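Local coordinates for putative uncharacterized protein (Streptococcus mutans, PDB 3BGK) that probably catalyses the ADP-dependent dehydration of the S-form of NAD(P)HX, a hydrated, damaged form of NAD(P)H, as part of nicotinamide cofactor repair, at residues A[74-86]-A[295-307]. Numbering follows the deposited sequence.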
loop_
_atom_site.group_PDB
_atom_site.type_symbol
_atom_site.label_atom_id
_atom_site.label_comp_id
_atom_site.label_asym_id
_atom_site.label_seq_id
_atom_site.Cartn_x
_atom_site.Cartn_y
_atom_site.Cartn_z
ATOM N N ILE A 74 -5.853 9.708 11.590
ATOM C CA ILE A 74 -4.493 10.010 12.027
ATOM C C ILE A 74 -3.487 9.711 10.913
ATOM O O ILE A 74 -2.439 10.349 10.846
ATOM C CB ILE A 74 -4.118 9.304 13.349
ATOM C CG1 ILE A 74 -3.079 10.120 14.133
ATOM C CG2 ILE A 74 -3.610 7.877 13.101
ATOM C CD1 ILE A 74 -3.553 11.485 14.636
ATOM N N ILE A 75 -3.821 8.755 10.044
ATOM C CA ILE A 75 -3.015 8.443 8.871
ATOM C C ILE A 75 -3.047 9.607 7.884
ATOM O O ILE A 75 -2.042 9.900 7.232
ATOM C CB ILE A 75 -3.484 7.145 8.156
ATOM C CG1 ILE A 75 -3.312 5.927 9.071
ATOM C CG2 ILE A 75 -2.719 6.941 6.853
ATOM C CD1 ILE A 75 -3.941 4.630 8.535
HETATM N N MSE A 76 -4.192 10.274 7.782
HETATM C CA MSE A 76 -4.341 11.376 6.829
HETATM C C MSE A 76 -3.724 12.664 7.339
HETATM O O MSE A 76 -3.173 13.444 6.563
HETATM C CB MSE A 76 -5.800 11.570 6.439
HETATM C CG MSE A 76 -6.277 10.521 5.459
HETATM SE SE MSE A 76 -8.148 10.700 4.983
HETATM C CE MSE A 76 -9.008 10.380 6.712
ATOM N N ALA A 77 -3.797 12.878 8.649
ATOM C CA ALA A 77 -3.088 13.989 9.270
ATOM C C ALA A 77 -1.574 13.752 9.207
ATOM O O ALA A 77 -0.812 14.665 8.889
ATOM C CB ALA A 77 -3.554 14.186 10.695
ATOM N N ALA A 78 -1.148 12.520 9.485
ATOM C CA ALA A 78 0.266 12.160 9.388
ATOM C C ALA A 78 0.814 12.404 7.982
ATOM O O ALA A 78 1.838 13.068 7.822
ATOM C CB ALA A 78 0.484 10.721 9.805
ATOM N N LEU A 79 0.121 11.870 6.975
ATOM C CA LEU A 79 0.480 12.071 5.573
ATOM C C LEU A 79 0.643 13.546 5.230
ATOM O O LEU A 79 1.617 13.926 4.585
ATOM C CB LEU A 79 -0.552 11.426 4.641
ATOM C CG LEU A 79 -0.420 9.929 4.335
ATOM C CD1 LEU A 79 -1.633 9.437 3.549
ATOM C CD2 LEU A 79 0.868 9.618 3.574
ATOM N N ALA A 80 -0.301 14.374 5.671
ATOM C CA ALA A 80 -0.230 15.803 5.409
ATOM C C ALA A 80 0.955 16.452 6.118
ATOM O O ALA A 80 1.647 17.296 5.543
ATOM C CB ALA A 80 -1.524 16.484 5.805
ATOM N N CYS A 81 1.192 16.039 7.360
ATOM C CA CYS A 81 2.231 16.640 8.186
ATOM C C CYS A 81 3.626 16.382 7.637
ATOM O O CYS A 81 4.458 17.290 7.609
ATOM C CB CYS A 81 2.136 16.144 9.629
ATOM S SG CYS A 81 3.199 17.062 10.758
ATOM N N VAL A 82 3.874 15.145 7.199
ATOM C CA VAL A 82 5.174 14.763 6.638
ATOM C C VAL A 82 5.379 15.477 5.312
ATOM O O VAL A 82 6.441 16.056 5.057
ATOM C CB VAL A 82 5.316 13.227 6.455
ATOM C CG1 VAL A 82 6.659 12.876 5.828
ATOM C CG2 VAL A 82 5.192 12.521 7.786
ATOM N N ASN A 83 4.344 15.458 4.479
ATOM C CA ASN A 83 4.443 16.040 3.155
ATOM C C ASN A 83 4.600 17.556 3.184
ATOM O O ASN A 83 5.176 18.131 2.264
ATOM C CB ASN A 83 3.269 15.591 2.282
ATOM C CG ASN A 83 3.390 14.133 1.854
ATOM O OD1 ASN A 83 4.396 13.734 1.265
ATOM N ND2 ASN A 83 2.370 13.335 2.144
ATOM N N SER A 84 4.124 18.191 4.256
ATOM C CA SER A 84 4.345 19.625 4.483
ATOM C C SER A 84 5.780 19.975 4.894
ATOM O O SER A 84 6.174 21.145 4.871
ATOM C CB SER A 84 3.350 20.167 5.507
ATOM O OG SER A 84 2.027 19.935 5.058
ATOM N N GLY A 85 6.560 18.965 5.272
ATOM C CA GLY A 85 7.977 19.166 5.532
ATOM C C GLY A 85 8.412 19.161 6.985
ATOM O O GLY A 85 9.541 19.555 7.284
ATOM N N ALA A 86 7.540 18.717 7.892
ATOM C CA ALA A 86 7.942 18.549 9.286
ATOM C C ALA A 86 9.236 17.731 9.330
ATOM O O ALA A 86 9.385 16.754 8.595
ATOM C CB ALA A 86 6.847 17.877 10.088
ATOM N N PRO A 295 -8.649 13.732 0.183
ATOM C CA PRO A 295 -7.657 14.210 1.152
ATOM C C PRO A 295 -6.231 13.690 0.889
ATOM O O PRO A 295 -5.277 14.470 0.948
ATOM C CB PRO A 295 -8.196 13.680 2.481
ATOM C CG PRO A 295 -9.670 13.564 2.269
ATOM C CD PRO A 295 -9.837 13.156 0.846
ATOM N N THR A 296 -6.086 12.402 0.581
ATOM C CA THR A 296 -4.759 11.836 0.282
ATOM C C THR A 296 -4.183 12.300 -1.057
ATOM O O THR A 296 -2.963 12.250 -1.248
ATOM C CB THR A 296 -4.744 10.289 0.297
ATOM O OG1 THR A 296 -5.689 9.791 -0.661
ATOM C CG2 THR A 296 -5.072 9.752 1.683
ATOM N N ARG A 297 -5.046 12.725 -1.982
ATOM C CA ARG A 297 -4.579 13.246 -3.268
ATOM C C ARG A 297 -3.970 14.634 -3.085
ATOM O O ARG A 297 -3.041 15.002 -3.804
ATOM C CB ARG A 297 -5.701 13.323 -4.314
ATOM C CG ARG A 297 -6.539 12.065 -4.514
ATOM C CD ARG A 297 -5.881 11.036 -5.415
ATOM N NE ARG A 297 -6.758 9.876 -5.608
ATOM C CZ ARG A 297 -6.822 8.824 -4.790
ATOM N NH1 ARG A 297 -7.657 7.825 -5.059
ATOM N NH2 ARG A 297 -6.055 8.763 -3.707
ATOM N N ILE A 298 -4.512 15.400 -2.135
ATOM C CA ILE A 298 -3.991 16.728 -1.789
ATOM C C ILE A 298 -2.610 16.630 -1.134
ATOM O O ILE A 298 -1.710 17.407 -1.450
ATOM C CB ILE A 298 -4.954 17.470 -0.840
ATOM C CG1 ILE A 298 -6.207 17.910 -1.594
ATOM C CG2 ILE A 298 -4.281 18.674 -0.192
ATOM C CD1 ILE A 298 -7.307 18.459 -0.700
ATOM N N SER A 299 -2.468 15.670 -0.218
ATOM C CA SER A 299 -1.211 15.416 0.490
ATOM C C SER A 299 -0.058 15.092 -0.448
ATOM O O SER A 299 1.068 15.564 -0.243
ATOM C CB SER A 299 -1.385 14.285 1.506
ATOM O OG SER A 299 -2.108 14.739 2.631
ATOM N N ALA A 300 -0.351 14.294 -1.471
ATOM C CA ALA A 300 0.632 13.886 -2.469
ATOM C C ALA A 300 1.219 15.073 -3.241
ATOM O O ALA A 300 2.368 15.010 -3.709
ATOM C CB ALA A 300 0.008 12.875 -3.432
ATOM N N GLU A 301 0.433 16.147 -3.352
ATOM C CA GLU A 301 0.799 17.335 -4.135
ATOM C C GLU A 301 1.522 18.418 -3.347
ATOM O O GLU A 301 2.137 19.304 -3.942
ATOM C CB GLU A 301 -0.445 17.943 -4.790
ATOM C CG GLU A 301 -1.154 17.017 -5.785
ATOM C CD GLU A 301 -0.257 16.594 -6.935
ATOM O OE1 GLU A 301 0.469 17.452 -7.491
ATOM O OE2 GLU A 301 -0.273 15.395 -7.280
ATOM N N ILE A 302 1.465 18.330 -2.016
ATOM C CA ILE A 302 1.957 19.380 -1.114
ATOM C C ILE A 302 3.361 19.926 -1.421
ATOM O O ILE A 302 3.487 21.125 -1.667
ATOM C CB ILE A 302 1.812 18.989 0.395
ATOM C CG1 ILE A 302 0.335 18.887 0.786
ATOM C CG2 ILE A 302 2.507 20.016 1.292
ATOM C CD1 ILE A 302 0.082 18.293 2.155
ATOM N N THR A 303 4.402 19.088 -1.413
ATOM C CA THR A 303 5.760 19.627 -1.632
ATOM C C THR A 303 6.008 20.244 -2.994
ATOM O O THR A 303 6.741 21.220 -3.091
ATOM C CB THR A 303 6.927 18.650 -1.352
ATOM O OG1 THR A 303 6.576 17.313 -1.724
ATOM C CG2 THR A 303 7.315 18.724 0.083
ATOM N N ARG A 304 5.422 19.671 -4.041
ATOM C CA ARG A 304 5.563 20.254 -5.375
ATOM C C ARG A 304 5.044 21.692 -5.377
ATOM O O ARG A 304 5.649 22.575 -5.987
ATOM C CB ARG A 304 4.848 19.413 -6.438
ATOM C CG ARG A 304 5.014 19.956 -7.849
ATOM C CD ARG A 304 4.194 19.179 -8.883
ATOM N NE ARG A 304 2.770 19.083 -8.547
ATOM C CZ ARG A 304 1.891 20.080 -8.662
ATOM N NH1 ARG A 304 2.276 21.282 -9.087
ATOM N NH2 ARG A 304 0.618 19.877 -8.337
ATOM N N VAL A 305 3.944 21.924 -4.668
ATOM C CA VAL A 305 3.311 23.241 -4.631
ATOM C C VAL A 305 4.020 24.177 -3.650
ATOM O O VAL A 305 4.191 25.359 -3.943
ATOM C CB VAL A 305 1.799 23.146 -4.327
ATOM C CG1 VAL A 305 1.169 24.528 -4.287
ATOM C CG2 VAL A 305 1.098 22.276 -5.372
HETATM N N MSE A 306 4.436 23.653 -2.499
HETATM C CA MSE A 306 5.247 24.429 -1.563
HETATM C C MSE A 306 6.539 24.882 -2.235
HETATM O O MSE A 306 6.959 26.026 -2.056
HETATM C CB MSE A 306 5.553 23.640 -0.289
HETATM C CG MSE A 306 4.363 23.458 0.627
HETATM SE SE MSE A 306 4.792 22.623 2.333
HETATM C CE MSE A 306 5.729 24.112 3.175
ATOM N N LYS A 307 7.147 23.983 -3.011
ATOM C CA LYS A 307 8.321 24.303 -3.826
ATOM C C LYS A 307 8.065 25.487 -4.761
ATOM O O LYS A 307 8.893 26.395 -4.839
ATOM C CB LYS A 307 8.771 23.087 -4.635
ATOM C CG LYS A 307 9.977 23.334 -5.526
ATOM C CD LYS A 307 11.217 23.652 -4.710
ATOM C CE LYS A 307 12.345 24.161 -5.590
ATOM N NZ LYS A 307 13.574 24.408 -4.786
HETATM O O HOH W 1 -4.105 13.512 3.909
#
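Over one face of the Asn-83 amide sits the carbonyl oxygen of Ser-299, 3.4 Å from Asn-83 CG; ND2 makes a weak bond (N-H...O 120°) to Leu-79 O, set off toward the other face. Apart from the contact itself, the Arg-304 guanidinium has Glu-301 at its edge, Arg-304 NH2 2.6 Å from Glu-301 OE1 in a salt bridge. The axes of segments 74-83 and 295-307 run nearly parallel (8°) and approach to 8.5 Å; small residues allow this, Ser-299 OG lying 3.5 Å from Ala-80 CA. The same hydroxyl binds a water that donates to Met-76 O and, weakly, to Pro-295 O, a polar bridge between the helices. Nearby, selenomethionine Met-76 lies side by side with Pro-295, SE against CB, while Thr-296 CG2 meets Leu-79 CD1 at 3.9 Å. The Thr-296 hydroxyl, set between backbone N and carbonyl carbon (chi1 58°), instead bonds Glu-107 of a third subunit. At the far end Ile-302 CG2 packs on Ser-84 CA, Thr-303 CG2 approaches Asn-83 O at 3.1 Å, and selenomethionine Met-306 SE lies 3.2 Å from Ser-84 O, a close approach and not a hydrogen bond; Ser-84 O accepts its hydrogen bond from Gln-263 NE2. Here helix 71-83 closes in a Schellman motif at Gly-85, and helix 295-310 kinks at Thr-303 and Arg-304. Direct contacts are thus van der Waals: apolar pairs, oxygen-to-carbon approaches and one selenium-to-carbonyl approach. With water supplying the hydrogen-bonded link, close fit probably does most to join two helices of this ribokinase-like domain, with Met-76 touching Asp-251, predicted to bind (6S)-NADPHX.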